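Local structure of probable benzoylformate decarboxylase (Rhodococcus jostii, 7ORX) at residues P206-A216 / P233-P244. The protein belongs to the thiamine diphosphate-dependent enzyme family and binds thiamine diphosphate in a four-chain assembly. Residues are numbered along the deposited sequence; the frame is centred on the assembly and turned at random.
Sequences PVLVLGPAVDA and PVWIAPSPSRCP
Arg242 grips Asp215 side-on: NE and NH2 both donate to Asp215 OD2, each at 3.0 Å. The oxygen lies in the guanidinium plane, but the carboxylate is turned 76° against it, NE arriving on the anti side of OD2 and NH2 from above the carboxylate plane. A bend at chi3 (68°) swings the guanidinium round against the short helix 212-216, where one face covers the backbone N and CB of Ala216. The arginine's aliphatic part runs past the Pro212 ring, Arg242 CD lying 3.7 Å from Pro212 CB. Asp215 OD1 is held separately by Asn220 ND2 and Gly396 N, which probably fixes the carboxylate's rotation. Next to it, the Pro244 ring wedges between strand and helix, its CG 3.6 Å from Leu210 CB and its CB 3.7 Å from Val214 CB. With chi1 at 172°, Val234 turns CG1 away from its backbone N and against Leu210 CD1, 3.6 Å away. On the opposite sheet face, that of Val209 and Trp235, Val207 CG2 meets the indole edge, near its plane, at Trp235 CD1 (3.5 Å). Four backbone hydrogen bonds pair strands 206-210 and 234-236 in parallel, from Leu208 N to Pro233 O through to Ala237 N to Leu210 O. This is one step of the central domain's Rossmann-like sheet, a beta-alpha-beta crossover through helix 220-230, which covers Leu208, Leu210 and Val234; strands 272-276 and 252-255 flank the pair.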
# COMPACT_ATOMS: atom_id res chain seq x y z
N PRO C 206 7.48 -36.63 26.25
CA PRO C 206 7.11 -35.33 25.68
C PRO C 206 8.01 -34.20 26.16
O PRO C 206 8.65 -34.36 27.17
CB PRO C 206 5.72 -35.10 26.29
CG PRO C 206 5.84 -35.67 27.66
CD PRO C 206 6.72 -36.89 27.47
N VAL C 207 8.03 -33.08 25.44
CA VAL C 207 8.82 -31.87 25.79
C VAL C 207 7.93 -30.64 25.57
O VAL C 207 7.16 -30.65 24.59
CB VAL C 207 10.11 -31.78 24.95
CG1 VAL C 207 9.88 -31.72 23.45
CG2 VAL C 207 10.97 -30.62 25.40
N LEU C 208 7.98 -29.68 26.50
CA LEU C 208 7.30 -28.38 26.39
C LEU C 208 8.29 -27.39 25.82
O LEU C 208 9.39 -27.27 26.38
CB LEU C 208 6.88 -27.90 27.77
CG LEU C 208 5.89 -28.78 28.53
CD1 LEU C 208 5.01 -27.88 29.40
CD2 LEU C 208 5.03 -29.62 27.60
N VAL C 209 7.91 -26.66 24.78
CA VAL C 209 8.70 -25.52 24.27
C VAL C 209 7.84 -24.29 24.49
O VAL C 209 6.70 -24.39 24.12
CB VAL C 209 9.04 -25.74 22.81
CG1 VAL C 209 9.81 -24.56 22.22
CG2 VAL C 209 9.80 -27.03 22.63
N LEU C 210 8.32 -23.27 25.19
CA LEU C 210 7.48 -22.17 25.70
C LEU C 210 7.94 -20.86 25.09
O LEU C 210 9.14 -20.62 24.97
CB LEU C 210 7.53 -22.12 27.23
CG LEU C 210 6.93 -23.35 27.91
CD1 LEU C 210 6.93 -23.25 29.43
CD2 LEU C 210 5.54 -23.62 27.45
N GLY C 211 6.97 -20.01 24.74
CA GLY C 211 7.23 -18.72 24.09
C GLY C 211 6.72 -17.57 24.92
O GLY C 211 6.11 -17.75 25.98
N PRO C 212 6.89 -16.34 24.39
CA PRO C 212 6.70 -15.12 25.15
C PRO C 212 5.27 -15.06 25.64
O PRO C 212 5.07 -14.52 26.72
CB PRO C 212 7.10 -13.95 24.23
CG PRO C 212 7.30 -14.54 22.88
CD PRO C 212 7.35 -16.06 23.03
N ALA C 213 4.32 -15.55 24.84
CA ALA C 213 2.88 -15.37 25.17
C ALA C 213 2.54 -16.08 26.48
O ALA C 213 1.62 -15.69 27.10
CB ALA C 213 2.02 -15.84 24.04
N VAL C 214 3.32 -17.04 26.94
CA VAL C 214 3.10 -17.65 28.28
C VAL C 214 3.37 -16.58 29.32
O VAL C 214 2.55 -16.44 30.20
CB VAL C 214 3.98 -18.89 28.53
CG1 VAL C 214 3.76 -19.42 29.94
CG2 VAL C 214 3.72 -19.99 27.50
N ASP C 215 4.47 -15.84 29.20
CA ASP C 215 4.83 -14.76 30.16
C ASP C 215 3.79 -13.65 30.04
O ASP C 215 3.21 -13.29 31.07
CB ASP C 215 6.26 -14.22 29.96
CG ASP C 215 6.80 -13.41 31.12
OD1 ASP C 215 6.73 -13.92 32.29
OD2 ASP C 215 7.31 -12.27 30.86
N ALA C 216 3.51 -13.15 28.84
CA ALA C 216 2.46 -12.12 28.57
C ALA C 216 1.13 -12.47 29.27
O ALA C 216 0.54 -11.55 29.80
CB ALA C 216 2.25 -11.91 27.10
N PRO C 233 10.82 -32.15 30.43
CA PRO C 233 11.74 -31.06 30.22
C PRO C 233 11.06 -29.88 29.51
O PRO C 233 10.13 -30.10 28.75
CB PRO C 233 12.84 -31.66 29.35
CG PRO C 233 12.29 -32.90 28.79
CD PRO C 233 11.23 -33.37 29.75
N VAL C 234 11.53 -28.67 29.82
CA VAL C 234 11.01 -27.39 29.28
C VAL C 234 12.15 -26.63 28.64
O VAL C 234 13.09 -26.35 29.32
CB VAL C 234 10.35 -26.56 30.39
CG1 VAL C 234 9.98 -25.17 29.90
CG2 VAL C 234 9.13 -27.27 30.96
N TRP C 235 12.04 -26.33 27.36
CA TRP C 235 12.92 -25.41 26.63
C TRP C 235 12.16 -24.13 26.34
O TRP C 235 10.92 -24.19 26.18
CB TRP C 235 13.33 -26.02 25.31
CG TRP C 235 14.15 -27.25 25.45
CD1 TRP C 235 13.73 -28.52 25.69
CD2 TRP C 235 15.57 -27.30 25.31
NE1 TRP C 235 14.82 -29.36 25.73
CE2 TRP C 235 15.95 -28.63 25.50
CE3 TRP C 235 16.55 -26.32 25.09
CZ2 TRP C 235 17.28 -29.01 25.45
CZ3 TRP C 235 17.87 -26.69 25.07
CH2 TRP C 235 18.23 -28.02 25.26
N ILE C 236 12.88 -23.04 26.19
CA ILE C 236 12.28 -21.78 25.69
C ILE C 236 12.41 -21.77 24.16
O ILE C 236 13.51 -22.09 23.66
CB ILE C 236 12.96 -20.59 26.38
CG1 ILE C 236 12.63 -20.59 27.86
CG2 ILE C 236 12.60 -19.27 25.72
CD1 ILE C 236 13.37 -19.50 28.64
N ALA C 237 11.38 -21.38 23.43
CA ALA C 237 11.45 -21.25 21.97
C ALA C 237 12.57 -20.32 21.57
O ALA C 237 12.87 -19.32 22.23
CB ALA C 237 10.15 -20.70 21.46
N PRO C 238 13.16 -20.55 20.39
CA PRO C 238 14.30 -19.76 19.93
C PRO C 238 14.04 -18.28 19.75
O PRO C 238 12.99 -17.93 19.48
CB PRO C 238 14.65 -20.37 18.57
CG PRO C 238 13.37 -21.01 18.14
CD PRO C 238 12.76 -21.56 19.42
N SER C 239 15.10 -17.47 19.84
CA SER C 239 15.07 -15.99 19.72
C SER C 239 13.99 -15.50 20.69
O SER C 239 13.06 -14.79 20.30
CB SER C 239 14.79 -15.57 18.28
OG SER C 239 15.61 -16.25 17.32
N PRO C 240 14.13 -15.82 22.01
CA PRO C 240 13.18 -15.37 23.00
C PRO C 240 13.28 -13.88 23.29
O PRO C 240 14.36 -13.31 23.31
CB PRO C 240 13.60 -16.15 24.25
CG PRO C 240 15.08 -16.32 24.09
CD PRO C 240 15.29 -16.52 22.61
N SER C 241 12.16 -13.27 23.56
CA SER C 241 11.99 -11.85 23.93
C SER C 241 11.50 -11.81 25.38
O SER C 241 11.55 -10.74 25.92
CB SER C 241 10.98 -11.23 22.98
OG SER C 241 9.87 -12.13 22.79
N ARG C 242 10.97 -12.92 25.93
CA ARG C 242 10.53 -12.98 27.35
C ARG C 242 10.95 -14.31 27.95
O ARG C 242 11.33 -15.21 27.21
CB ARG C 242 9.02 -12.79 27.44
CG ARG C 242 8.54 -11.51 26.76
CD ARG C 242 7.02 -11.34 26.86
NE ARG C 242 6.61 -11.10 28.23
CZ ARG C 242 5.62 -10.31 28.60
NH1 ARG C 242 4.92 -9.67 27.69
NH2 ARG C 242 5.35 -10.15 29.89
N CYS C 243 10.91 -14.43 29.26
CA CYS C 243 11.22 -15.69 29.93
C CYS C 243 9.93 -16.25 30.52
O CYS C 243 9.35 -15.67 31.43
CB CYS C 243 12.22 -15.49 31.05
SG CYS C 243 12.51 -17.03 31.95
N PRO C 244 9.41 -17.34 29.96
CA PRO C 244 8.13 -17.89 30.39
C PRO C 244 8.16 -18.95 31.48
O PRO C 244 7.14 -19.58 31.77
CB PRO C 244 7.65 -18.55 29.09
CG PRO C 244 8.92 -19.07 28.49
CD PRO C 244 9.91 -17.96 28.74